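Local coordinates for putative short-chain dehydrogenase/reductase (Burkholderia xenovorans, PDB 5IZ4), which probably works as an NAD(P)-dependent oxidoreductase of the short-chain dehydrogenase/reductase family, perhaps as a 3-oxoacyl-[acyl-carrier-protein] reductase, at the interface of chains A and B and the interface of chains A and C. Coordinates in Å, arbitrary orientation; residue numbers count along the deposited sequence, not the author numbering. Chains: chain A/B/C, Putative short-chain dehydrogenase/reductase.

Contact 1: the interface of chains A and B. Residues chain A 185, 188, 192, 254, 256-258; chain B 232, 263, 265, 268.
The extended backbone at A:Thr256 faces B:Gly265, which has a positive phi of 89° and, lacking a side chain, lets the partner come right up to its alpha carbon. Into that place comes the threonine methyl, with A:Thr256 CG2 3.7 Å from B:Gly265 CA. With OG1 anti to the backbone N (chi1 -165°), the methyl takes the crowded position between N and the carbonyl carbon and is the branch that points across. B:Leu232 meets it tip to tip through CD1, while B:Leu232 CD2 reaches A:Ala192 CB at 3.9 Å. From the short 3-10 helix 266-268, B:Leu268 spreads its two methyls over helix 171-191: CD1 lies 3.8 Å from A:Ala188 CB, and CD2 rests near the backbone oxygen of A:Leu185. Polar groups illustrate a second way of joining subunits, with water as the intermediary. The carbonyl A:Thr256 O receives the amide of A:Gln258 NE2 at 3.2 Å, from above the carbonyl plane, and also contacts two waters. One lies 2.8 Å from A:Thr256 O and passes the link on to B:Glu263 OE2; the other also meets A:Thr256 N and sits 2.6 Å from B:Glu263 OE1. Each carboxylate oxygen thus holds its own water. Within chain B, the backbone N of B:Gly265 donates to B:Glu263 OE1 at 2.9 Å, approaching 50° out of the carboxylate plane.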
loop_
_atom_site.group_PDB
_atom_site.type_symbol
_atom_site.label_atom_id
_atom_site.label_comp_id
_atom_site.label_asym_id
_atom_site.label_seq_id
_atom_site.Cartn_x
_atom_site.Cartn_y
_atom_site.Cartn_z
ATOM N N LEU A 185 -11.172 -7.714 1.381
ATOM C CA LEU A 185 -11.427 -7.007 0.128
ATOM C C LEU A 185 -12.486 -7.713 -0.702
ATOM O O LEU A 185 -13.399 -7.070 -1.238
ATOM C CB LEU A 185 -10.138 -6.874 -0.678
ATOM C CG LEU A 185 -9.012 -6.108 -0.003
ATOM C CD1 LEU A 185 -7.833 -6.052 -0.945
ATOM C CD2 LEU A 185 -9.470 -4.723 0.368
ATOM N N ALA A 188 -15.902 -7.287 1.016
ATOM C CA ALA A 188 -16.397 -5.927 0.846
ATOM C C ALA A 188 -16.942 -5.716 -0.561
ATOM O O ALA A 188 -18.019 -5.137 -0.743
ATOM C CB ALA A 188 -15.289 -4.915 1.143
ATOM N N ALA A 192 -21.196 -5.440 -0.882
ATOM C CA ALA A 192 -21.730 -4.118 -1.153
ATOM C C ALA A 192 -23.023 -4.255 -1.953
ATOM O O ALA A 192 -23.147 -5.153 -2.787
ATOM C CB ALA A 192 -20.726 -3.281 -1.942
ATOM N N ALA A 254 -19.334 5.281 4.836
ATOM C CA ALA A 254 -18.582 5.285 3.592
ATOM C C ALA A 254 -17.385 4.351 3.608
ATOM O O ALA A 254 -16.706 4.236 2.587
ATOM C CB ALA A 254 -18.096 6.705 3.257
ATOM N N THR A 256 -15.483 0.903 3.627
ATOM C CA THR A 256 -15.574 -0.530 3.379
ATOM C C THR A 256 -14.312 -0.959 2.649
ATOM O O THR A 256 -13.712 -0.173 1.913
ATOM C CB THR A 256 -16.830 -0.910 2.568
ATOM O OG1 THR A 256 -17.036 -2.324 2.651
ATOM C CG2 THR A 256 -16.671 -0.555 1.096
ATOM N N GLY A 257 -13.906 -2.208 2.873
ATOM C CA GLY A 257 -12.721 -2.723 2.206
ATOM C C GLY A 257 -11.413 -2.146 2.703
ATOM O O GLY A 257 -10.416 -2.167 1.971
ATOM N N GLN A 258 -11.384 -1.639 3.932
ATOM C CA GLN A 258 -10.190 -1.035 4.498
ATOM C C GLN A 258 -9.586 -1.930 5.573
ATOM O O GLN A 258 -10.284 -2.714 6.226
ATOM C CB GLN A 258 -10.505 0.333 5.097
ATOM C CG GLN A 258 -11.060 1.346 4.100
ATOM C CD GLN A 258 -10.208 1.463 2.848
ATOM O OE1 GLN A 258 -8.998 1.701 2.917
ATOM N NE2 GLN A 258 -10.837 1.287 1.690
ATOM N N LEU B 232 -20.868 1.178 -2.642
ATOM C CA LEU B 232 -21.845 1.404 -1.579
ATOM C C LEU B 232 -23.059 2.205 -2.048
ATOM O O LEU B 232 -23.960 2.459 -1.239
ATOM C CB LEU B 232 -21.176 2.092 -0.382
ATOM C CG LEU B 232 -20.147 1.195 0.327
ATOM C CD1 LEU B 232 -19.677 1.816 1.646
ATOM C CD2 LEU B 232 -20.718 -0.227 0.550
ATOM N N GLU B 263 -14.485 6.331 1.108
ATOM C CA GLU B 263 -14.752 6.648 -0.289
ATOM C C GLU B 263 -15.838 5.767 -0.882
ATOM O O GLU B 263 -15.907 5.633 -2.112
ATOM C CB GLU B 263 -13.474 6.525 -1.139
ATOM C CG GLU B 263 -12.490 5.416 -0.732
ATOM C CD GLU B 263 -13.110 4.018 -0.687
ATOM O OE1 GLU B 263 -13.993 3.764 0.165
ATOM O OE2 GLU B 263 -12.702 3.161 -1.506
ATOM N N GLY B 265 -16.314 2.679 -1.213
ATOM C CA GLY B 265 -15.909 1.495 -1.943
ATOM C C GLY B 265 -15.229 1.739 -3.275
ATOM O O GLY B 265 -14.903 0.770 -3.967
ATOM N N LEU B 268 -12.405 -0.377 -4.438
ATOM C CA LEU B 268 -12.670 -1.756 -4.832
ATOM C C LEU B 268 -12.953 -1.904 -6.319
ATOM O O LEU B 268 -12.966 -3.035 -6.825
ATOM C CB LEU B 268 -13.848 -2.310 -4.036
ATOM C CG LEU B 268 -13.645 -2.348 -2.523
ATOM C CD1 LEU B 268 -14.989 -2.551 -1.842
ATOM C CD2 LEU B 268 -12.689 -3.457 -2.147
HETATM O O HOH W 1 -13.483 2.913 2.608
HETATM O O HOH W 2 -12.748 0.544 -0.587
#

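Contact 2: the interface of chains A and B. Residues chain A 232, 234, 236, 262-265; chain B 253-256.
A:Asn264 N donates to B:Ala254 O at 2.8 Å, in the carbonyl plane and on a lone pair, a direct bond between subunits of this classical short-chain dehydrogenase/reductase. The donor lies in the loop that follows strand 259-262, close to the C-terminal end of the family's Rossmann-type fold. The same asparagine lays its amide against the methyl of B:Ala254, with A:Asn264 CG 3.7 Å from B:Ala254 CB. Two neighbours within chain A fix the turn of that amide. A:Arg234 NH1 donates to A:Asn264 OD1 at 2.9 Å, in plane for both groups and on an oxygen lone pair, while A:Asn264 ND2 donates to A:Ser236 OG at 3.2 Å, tilted from the amide plane. Oxygen and nitrogen ends are thereby told apart, and B:Ala254 CB sits against both the amide and the serine hydroxyl, 3.3 Å from A:Ser236 OG. In A:Arg234, CG lies between the backbone N and the carbonyl carbon (chi1 68°) and the chain bends again at chi3 (-61°), which brings one face of its guanidinium under B:Pro253 CB; that atom stands over the centre, 3.7 Å from A:Arg234 CZ, with the proline ring tilted to the plane. A:Leu232 CD1 comes to 3.4 Å from B:Pro253 O, an oxygen that A:Arg234 CD also approaches. Strand 259-262 contributes A:Ala262, whose CB packs 3.7 Å from B:Ile255 CG1, the branch that lies beside the isoleucine's own backbone N.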
loop_
_atom_site.group_PDB
_atom_site.type_symbol
_atom_site.label_atom_id
_atom_site.label_comp_id
_atom_site.label_asym_id
_atom_site.label_seq_id
_atom_site.Cartn_x
_atom_site.Cartn_y
_atom_site.Cartn_z
ATOM N N LEU A 232 4.785 5.939 19.638
ATOM C CA LEU A 232 3.859 6.554 20.587
ATOM C C LEU A 232 4.146 6.164 22.036
ATOM O O LEU A 232 3.430 6.625 22.935
ATOM C CB LEU A 232 2.412 6.211 20.213
ATOM C CG LEU A 232 1.967 6.849 18.885
ATOM C CD1 LEU A 232 0.461 6.687 18.662
ATOM C CD2 LEU A 232 2.385 8.339 18.825
ATOM N N ARG A 234 3.799 3.570 24.010
ATOM C CA ARG A 234 2.678 2.972 24.723
ATOM C C ARG A 234 2.333 1.656 24.045
ATOM O O ARG A 234 2.787 1.368 22.932
ATOM C CB ARG A 234 1.449 3.892 24.719
ATOM C CG ARG A 234 0.844 4.039 23.320
ATOM C CD ARG A 234 -0.250 5.099 23.247
ATOM N NE ARG A 234 -1.388 4.800 24.126
ATOM C CZ ARG A 234 -2.405 4.001 23.800
ATOM N NH1 ARG A 234 -2.439 3.387 22.620
ATOM N NH2 ARG A 234 -3.392 3.801 24.664
ATOM N N SER A 236 -1.400 -0.757 23.306
ATOM C CA SER A 236 -2.854 -0.644 23.278
ATOM C C SER A 236 -3.485 -1.545 24.330
ATOM O O SER A 236 -2.943 -2.593 24.683
ATOM C CB SER A 236 -3.415 -1.023 21.904
ATOM O OG SER A 236 -3.064 -0.061 20.929
ATOM N N ALA A 262 -3.873 0.198 13.916
ATOM C CA ALA A 262 -3.837 0.885 15.204
ATOM C C ALA A 262 -2.696 0.221 15.967
ATOM O O ALA A 262 -2.903 -0.754 16.698
ATOM C CB ALA A 262 -5.174 0.776 15.931
ATOM N N GLU A 263 -1.477 0.732 15.761
ATOM C CA GLU A 263 -0.286 0.006 16.181
ATOM C C GLU A 263 0.740 0.914 16.837
ATOM O O GLU A 263 1.925 0.554 16.888
ATOM C CB GLU A 263 0.365 -0.724 14.992
ATOM C CG GLU A 263 0.285 -0.015 13.630
ATOM C CD GLU A 263 0.863 1.402 13.630
ATOM O OE1 GLU A 263 0.301 2.295 14.306
ATOM O OE2 GLU A 263 1.884 1.626 12.938
ATOM N N ASN A 264 0.321 2.084 17.316
ATOM C CA ASN A 264 1.169 2.958 18.124
ATOM C C ASN A 264 2.401 3.439 17.359
ATOM O O ASN A 264 3.437 3.743 17.957
ATOM C CB ASN A 264 1.549 2.258 19.431
ATOM C CG ASN A 264 0.332 2.000 20.285
ATOM O OD1 ASN A 264 -0.332 2.943 20.704
ATOM N ND2 ASN A 264 -0.008 0.727 20.494
ATOM N N GLY A 265 2.289 3.526 16.035
ATOM C CA GLY A 265 3.354 4.060 15.210
ATOM C C GLY A 265 4.387 3.059 14.733
ATOM O O GLY A 265 5.346 3.459 14.067
ATOM N N PRO B 253 -5.968 6.565 20.502
ATOM C CA PRO B 253 -4.614 6.873 20.999
ATOM C C PRO B 253 -3.509 6.046 20.359
ATOM O O PRO B 253 -2.335 6.393 20.533
ATOM C CB PRO B 253 -4.716 6.586 22.500
ATOM C CG PRO B 253 -5.812 5.562 22.610
ATOM C CD PRO B 253 -6.813 5.958 21.549
ATOM N N ALA B 254 -3.827 4.967 19.641
ATOM C CA ALA B 254 -2.793 4.173 18.998
ATOM C C ALA B 254 -2.612 4.498 17.525
ATOM O O ALA B 254 -1.727 3.920 16.893
ATOM C CB ALA B 254 -3.096 2.673 19.139
ATOM N N ILE B 255 -3.418 5.390 16.955
ATOM C CA ILE B 255 -3.441 5.580 15.509
ATOM C C ILE B 255 -2.635 6.826 15.166
ATOM O O ILE B 255 -2.973 7.939 15.590
ATOM C CB ILE B 255 -4.879 5.671 14.971
ATOM C CG1 ILE B 255 -5.617 4.354 15.229
ATOM C CG2 ILE B 255 -4.873 5.951 13.479
ATOM C CD1 ILE B 255 -6.989 4.293 14.582
ATOM N N THR B 256 -1.567 6.642 14.392
ATOM C CA THR B 256 -0.780 7.767 13.904
ATOM C C THR B 256 -0.119 7.345 12.602
ATOM O O THR B 256 0.172 6.164 12.397
ATOM C CB THR B 256 0.277 8.234 14.926
ATOM O OG1 THR B 256 0.769 9.522 14.539
ATOM C CG2 THR B 256 1.465 7.284 14.975
HETATM O O HOH W 3 -1.676 3.795 13.412
HETATM O O HOH W 4 2.052 4.189 11.891
#

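Contact 3: the interface of chains A and B. Residues chain A 243-244, 247, 260, 262; chain B 247, 251, 255.
Aromatic stacking leads here, because A:Phe247 and B:Phe247 are the same residue meeting itself across a two-fold axis. Their rings lie nearly parallel, with planes 14° apart and centroids separated by 4.3 Å. The stack is offset: each ring sets its CG over the rim of the other's face, and A:Phe247 CB touches B:Phe247 CD1 at 3.6 Å. In both copies CG is anti to the backbone N (chi1 163°), which turns each ring toward the partner, face to face with its twin. The backbone oxygen A:Glu243 O adds a polar neighbour to this stack, 3.9 Å from B:Phe247 CE1. Aliphatic contacts finish the job. A:Leu244, with CG also anti to its N (chi1 -175°), runs at about a right angle to B:Phe247 and places CD1 3.5 Å from B:Phe247 CZ, at the far end of the ring. B:Ile255 extends from its contact with A:Ala262 toward the strand residue A:Ile260, where B:Ile255 CD1 and A:Ile260 CG2 are 4.3 Å apart. Charge plays a looser part. The carboxylate of A:Glu243 hangs over the rim of one face of the B:His251 imidazole, and A:Glu243 OE2 is 4.3 Å from B:His251 ND1, too long for a bond; any attraction would depend on the histidine's charge. The site joins helix 238-250 of one subunit to its symmetry mate, an apolar centre for what is likely a dimer interface within the tetramer.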
loop_
_atom_site.group_PDB
_atom_site.type_symbol
_atom_site.label_atom_id
_atom_site.label_comp_id
_atom_site.label_asym_id
_atom_site.label_seq_id
_atom_site.Cartn_x
_atom_site.Cartn_y
_atom_site.Cartn_z
ATOM N N GLU A 243 -13.314 0.284 20.571
ATOM C CA GLU A 243 -13.793 1.593 20.118
ATOM C C GLU A 243 -13.740 1.698 18.602
ATOM O O GLU A 243 -14.658 2.239 17.974
ATOM C CB GLU A 243 -12.968 2.736 20.729
ATOM C CG GLU A 243 -13.260 3.092 22.176
ATOM C CD GLU A 243 -14.668 3.643 22.421
ATOM O OE1 GLU A 243 -15.153 3.477 23.553
ATOM O OE2 GLU A 243 -15.274 4.246 21.507
ATOM N N LEU A 244 -12.654 1.211 17.999
ATOM C CA LEU A 244 -12.533 1.244 16.548
ATOM C C LEU A 244 -13.586 0.357 15.886
ATOM O O LEU A 244 -14.188 0.745 14.878
ATOM C CB LEU A 244 -11.115 0.826 16.159
ATOM C CG LEU A 244 -10.618 0.862 14.715
ATOM C CD1 LEU A 244 -10.740 2.247 14.097
ATOM C CD2 LEU A 244 -9.168 0.396 14.684
ATOM N N PHE A 247 -16.797 2.285 16.176
ATOM C CA PHE A 247 -16.841 3.434 15.278
ATOM C C PHE A 247 -17.115 3.004 13.844
ATOM O O PHE A 247 -17.963 3.589 13.162
ATOM C CB PHE A 247 -15.537 4.239 15.325
ATOM C CG PHE A 247 -15.387 5.176 14.148
ATOM C CD1 PHE A 247 -16.051 6.392 14.129
ATOM C CD2 PHE A 247 -14.635 4.810 13.039
ATOM C CE1 PHE A 247 -15.949 7.233 13.045
ATOM C CE2 PHE A 247 -14.534 5.652 11.946
ATOM C CZ PHE A 247 -15.197 6.862 11.954
ATOM N N ILE A 260 -7.524 -0.994 8.852
ATOM C CA ILE A 260 -7.167 0.153 9.690
ATOM C C ILE A 260 -6.110 -0.290 10.689
ATOM O O ILE A 260 -6.382 -1.152 11.535
ATOM C CB ILE A 260 -8.389 0.712 10.436
ATOM C CG1 ILE A 260 -9.567 0.908 9.484
ATOM C CG2 ILE A 260 -8.021 2.027 11.118
ATOM C CD1 ILE A 260 -9.286 1.901 8.393
ATOM N N ALA A 262 -3.873 0.198 13.916
ATOM C CA ALA A 262 -3.837 0.885 15.204
ATOM C C ALA A 262 -2.696 0.221 15.967
ATOM O O ALA A 262 -2.903 -0.754 16.698
ATOM C CB ALA A 262 -5.174 0.776 15.931
ATOM N N PHE B 247 -13.388 11.072 15.723
ATOM C CA PHE B 247 -13.000 9.770 16.259
ATOM C C PHE B 247 -11.488 9.653 16.384
ATOM O O PHE B 247 -10.974 9.215 17.420
ATOM C CB PHE B 247 -13.528 8.622 15.391
ATOM C CG PHE B 247 -12.831 7.310 15.673
ATOM C CD1 PHE B 247 -13.189 6.547 16.773
ATOM C CD2 PHE B 247 -11.779 6.878 14.876
ATOM C CE1 PHE B 247 -12.535 5.370 17.056
ATOM C CE2 PHE B 247 -11.116 5.698 15.161
ATOM C CZ PHE B 247 -11.496 4.949 16.256
ATOM N N HIS B 251 -10.646 9.151 20.301
ATOM C CA HIS B 251 -10.822 7.747 20.660
ATOM C C HIS B 251 -9.800 6.827 20.010
ATOM O O HIS B 251 -10.019 5.609 19.976
ATOM C CB HIS B 251 -12.232 7.280 20.296
ATOM C CG HIS B 251 -13.312 8.000 21.037
ATOM N ND1 HIS B 251 -13.375 8.028 22.412
ATOM C CD2 HIS B 251 -14.378 8.708 20.595
ATOM C CE1 HIS B 251 -14.427 8.735 22.789
ATOM N NE2 HIS B 251 -15.053 9.157 21.705
ATOM N N ILE B 255 -3.418 5.390 16.955
ATOM C CA ILE B 255 -3.441 5.580 15.509
ATOM C C ILE B 255 -2.635 6.826 15.166
ATOM O O ILE B 255 -2.973 7.939 15.590
ATOM C CB ILE B 255 -4.879 5.671 14.971
ATOM C CG1 ILE B 255 -5.617 4.354 15.229
ATOM C CG2 ILE B 255 -4.873 5.951 13.479
ATOM C CD1 ILE B 255 -6.989 4.293 14.582
#

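Contact 4: the interface of chains A and C. Residues chain A 125-126, 129-130, 133-134, 183; chain C 118, 121-122, 175.
Salt bridges fork from A:Arg126 to two acidic residues of chain C. A:Arg126 NH1 donates almost straight (176° at H) to C:Asp118 OD2 at 2.9 Å, in the guanidinium plane and on the anti lone pair of a carboxylate whose CG lies between its backbone N and carbonyl carbon (chi1 54°). The second arm is weaker, A:Arg126 NH2 to C:Glu122 OE2 at 3.1 Å. Both carboxylates stand steeply to the guanidinium, the aspartate's plane 83° from it. Water adds further links: one joins A:Arg126 NE to C:Glu122 OE2, another A:Gln134 OE1 to C:Asp118 N, and a third lies 2.7 Å from A:Tyr125 OH and also meets C:Phe121 O.

Apolar packing centres on C:Phe121. Its tip, CZ, points at the middle of one face of the A:Tyr133 ring, 3.8 Å from A:Tyr133 CG, while A:Leu129 CD1 meets C:Phe121 CD2 at 3.7 Å. A:Ile130 slides past the phenylalanine, its CD1 touching C:Glu122 CG at 3.6 Å and its CG2 lying on C:Asp118 CB. C:Ala175, inside the family's YxxxK motif, touches A:Tyr125 OH. The site pairs helix 118-146 with its copy, the long-helix interface typical of tetrameric relatives, and may help hold helix 171-191, which carries the catalytic motif.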
loop_
_atom_site.group_PDB
_atom_site.type_symbol
_atom_site.label_atom_id
_atom_site.label_comp_id
_atom_site.label_asym_id
_atom_site.label_seq_id
_atom_site.Cartn_x
_atom_site.Cartn_y
_atom_site.Cartn_z
ATOM N N TYR A 125 -4.683 -21.278 10.209
ATOM C CA TYR A 125 -5.525 -20.836 9.104
ATOM C C TYR A 125 -6.968 -21.260 9.317
ATOM O O TYR A 125 -7.896 -20.548 8.910
ATOM C CB TYR A 125 -4.993 -21.420 7.799
ATOM C CG TYR A 125 -5.445 -20.758 6.518
ATOM C CD1 TYR A 125 -6.272 -21.428 5.624
ATOM C CD2 TYR A 125 -5.000 -19.485 6.173
ATOM C CE1 TYR A 125 -6.658 -20.839 4.415
ATOM C CE2 TYR A 125 -5.376 -18.897 4.987
ATOM C CZ TYR A 125 -6.211 -19.568 4.110
ATOM O OH TYR A 125 -6.576 -18.974 2.902
ATOM N N ARG A 126 -7.163 -22.411 9.963
ATOM C CA ARG A 126 -8.505 -22.931 10.166
ATOM C C ARG A 126 -9.340 -21.985 11.018
ATOM O O ARG A 126 -10.524 -21.779 10.740
ATOM C CB ARG A 126 -8.403 -24.321 10.794
ATOM C CG ARG A 126 -9.614 -24.821 11.538
ATOM C CD ARG A 126 -10.721 -25.323 10.618
ATOM N NE ARG A 126 -10.288 -26.239 9.556
ATOM C CZ ARG A 126 -11.131 -26.734 8.655
ATOM N NH1 ARG A 126 -12.423 -26.417 8.737
ATOM N NH2 ARG A 126 -10.705 -27.538 7.687
ATOM N N LEU A 129 -8.758 -17.726 9.250
ATOM C CA LEU A 129 -9.234 -17.408 7.913
ATOM C C LEU A 129 -10.478 -18.205 7.562
ATOM O O LEU A 129 -11.520 -17.605 7.278
ATOM C CB LEU A 129 -8.116 -17.636 6.875
ATOM C CG LEU A 129 -8.352 -17.135 5.444
ATOM C CD1 LEU A 129 -9.356 -18.009 4.671
ATOM C CD2 LEU A 129 -8.784 -15.668 5.452
ATOM N N ILE A 130 -10.398 -19.541 7.558
ATOM C CA ILE A 130 -11.567 -20.343 7.217
ATOM C C ILE A 130 -12.691 -20.075 8.209
ATOM O O ILE A 130 -13.842 -19.846 7.820
ATOM C CB ILE A 130 -11.208 -21.838 7.167
ATOM C CG1 ILE A 130 -10.186 -22.076 6.047
ATOM C CG2 ILE A 130 -12.483 -22.659 6.965
ATOM C CD1 ILE A 130 -9.653 -23.487 5.947
ATOM N N TYR A 133 -14.241 -16.670 7.621
ATOM C CA TYR A 133 -15.117 -16.729 6.455
ATOM C C TYR A 133 -16.420 -17.465 6.766
ATOM O O TYR A 133 -17.508 -17.024 6.366
ATOM C CB TYR A 133 -14.399 -17.409 5.293
ATOM C CG TYR A 133 -15.306 -17.615 4.106
ATOM C CD1 TYR A 133 -15.965 -18.827 3.908
ATOM C CD2 TYR A 133 -15.525 -16.587 3.191
ATOM C CE1 TYR A 133 -16.814 -19.018 2.831
ATOM C CE2 TYR A 133 -16.366 -16.761 2.106
ATOM C CZ TYR A 133 -17.013 -17.984 1.934
ATOM O OH TYR A 133 -17.851 -18.155 0.863
ATOM N N GLN A 134 -16.330 -18.611 7.443
ATOM C CA GLN A 134 -17.527 -19.411 7.685
ATOM C C GLN A 134 -18.513 -18.673 8.584
ATOM O O GLN A 134 -19.731 -18.747 8.373
ATOM C CB GLN A 134 -17.140 -20.770 8.281
ATOM C CG GLN A 134 -16.473 -21.684 7.239
ATOM C CD GLN A 134 -16.104 -23.072 7.769
ATOM O OE1 GLN A 134 -16.051 -24.032 7.001
ATOM N NE2 GLN A 134 -15.817 -23.173 9.070
ATOM N N LEU A 183 -9.086 -11.367 2.042
ATOM C CA LEU A 183 -10.460 -11.852 2.126
ATOM C C LEU A 183 -11.417 -10.704 2.420
ATOM O O LEU A 183 -12.526 -10.649 1.875
ATOM C CB LEU A 183 -10.573 -12.926 3.212
ATOM C CG LEU A 183 -11.898 -13.686 3.267
ATOM C CD1 LEU A 183 -11.747 -15.061 2.604
ATOM C CD2 LEU A 183 -12.337 -13.853 4.714
ATOM N N ASP C 118 -14.631 -25.291 3.266
ATOM C CA ASP C 118 -13.327 -25.334 3.919
ATOM C C ASP C 118 -12.365 -26.262 3.185
ATOM O O ASP C 118 -11.167 -25.966 3.087
ATOM C CB ASP C 118 -13.467 -25.734 5.396
ATOM C CG ASP C 118 -14.231 -27.049 5.626
ATOM O OD1 ASP C 118 -14.904 -27.581 4.717
ATOM O OD2 ASP C 118 -14.170 -27.547 6.776
ATOM N N PHE C 121 -10.691 -24.189 0.537
ATOM C CA PHE C 121 -9.747 -23.241 1.120
ATOM C C PHE C 121 -8.448 -23.950 1.475
ATOM O O PHE C 121 -7.354 -23.461 1.165
ATOM C CB PHE C 121 -10.332 -22.571 2.372
ATOM C CG PHE C 121 -11.232 -21.384 2.102
ATOM C CD1 PHE C 121 -12.609 -21.547 2.005
ATOM C CD2 PHE C 121 -10.706 -20.105 1.984
ATOM C CE1 PHE C 121 -13.445 -20.468 1.787
ATOM C CE2 PHE C 121 -11.542 -19.008 1.762
ATOM C CZ PHE C 121 -12.911 -19.191 1.659
ATOM N N GLU C 122 -8.553 -25.128 2.106
ATOM C CA GLU C 122 -7.349 -25.874 2.473
ATOM C C GLU C 122 -6.638 -26.439 1.248
ATOM O O GLU C 122 -5.404 -26.456 1.205
ATOM C CB GLU C 122 -7.679 -27.007 3.458
ATOM C CG GLU C 122 -8.178 -26.509 4.803
ATOM C CD GLU C 122 -7.976 -27.507 5.934
ATOM O OE1 GLU C 122 -8.118 -28.726 5.690
ATOM O OE2 GLU C 122 -7.674 -27.065 7.071
ATOM N N ALA C 175 -7.336 -15.397 -1.109
ATOM C CA ALA C 175 -6.822 -15.463 0.255
ATOM C C ALA C 175 -5.442 -16.102 0.287
ATOM O O ALA C 175 -4.536 -15.609 0.977
ATOM C CB ALA C 175 -7.787 -16.240 1.152
HETATM O O HOH W 5 -7.226 -20.562 0.756
HETATM O O HOH W 6 -17.148 -24.916 4.669
HETATM O O HOH W 7 -7.674 -27.947 9.383
#

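Contacts 1, 2 and 3 belong to one A-B interface, and contact 4 to the separate A-C interface. Contacts 2 and 3 lie about 10 Å apart between C-alpha centres and share A:Ala262 and B:Ile255; contact 3 sits about 17 Å from contact 1. Contacts 1 and 2 are largely two-fold counterparts, about 24 Å apart, with the chains exchanging roles. Contact 4 stands about 20 Å from contact 1, and helix 171-191 of chain A serves both, so one element bridges two interfaces. Together they describe how chain A could hold two neighbours in the deposited four-chain assembly, as in tetrameric relatives.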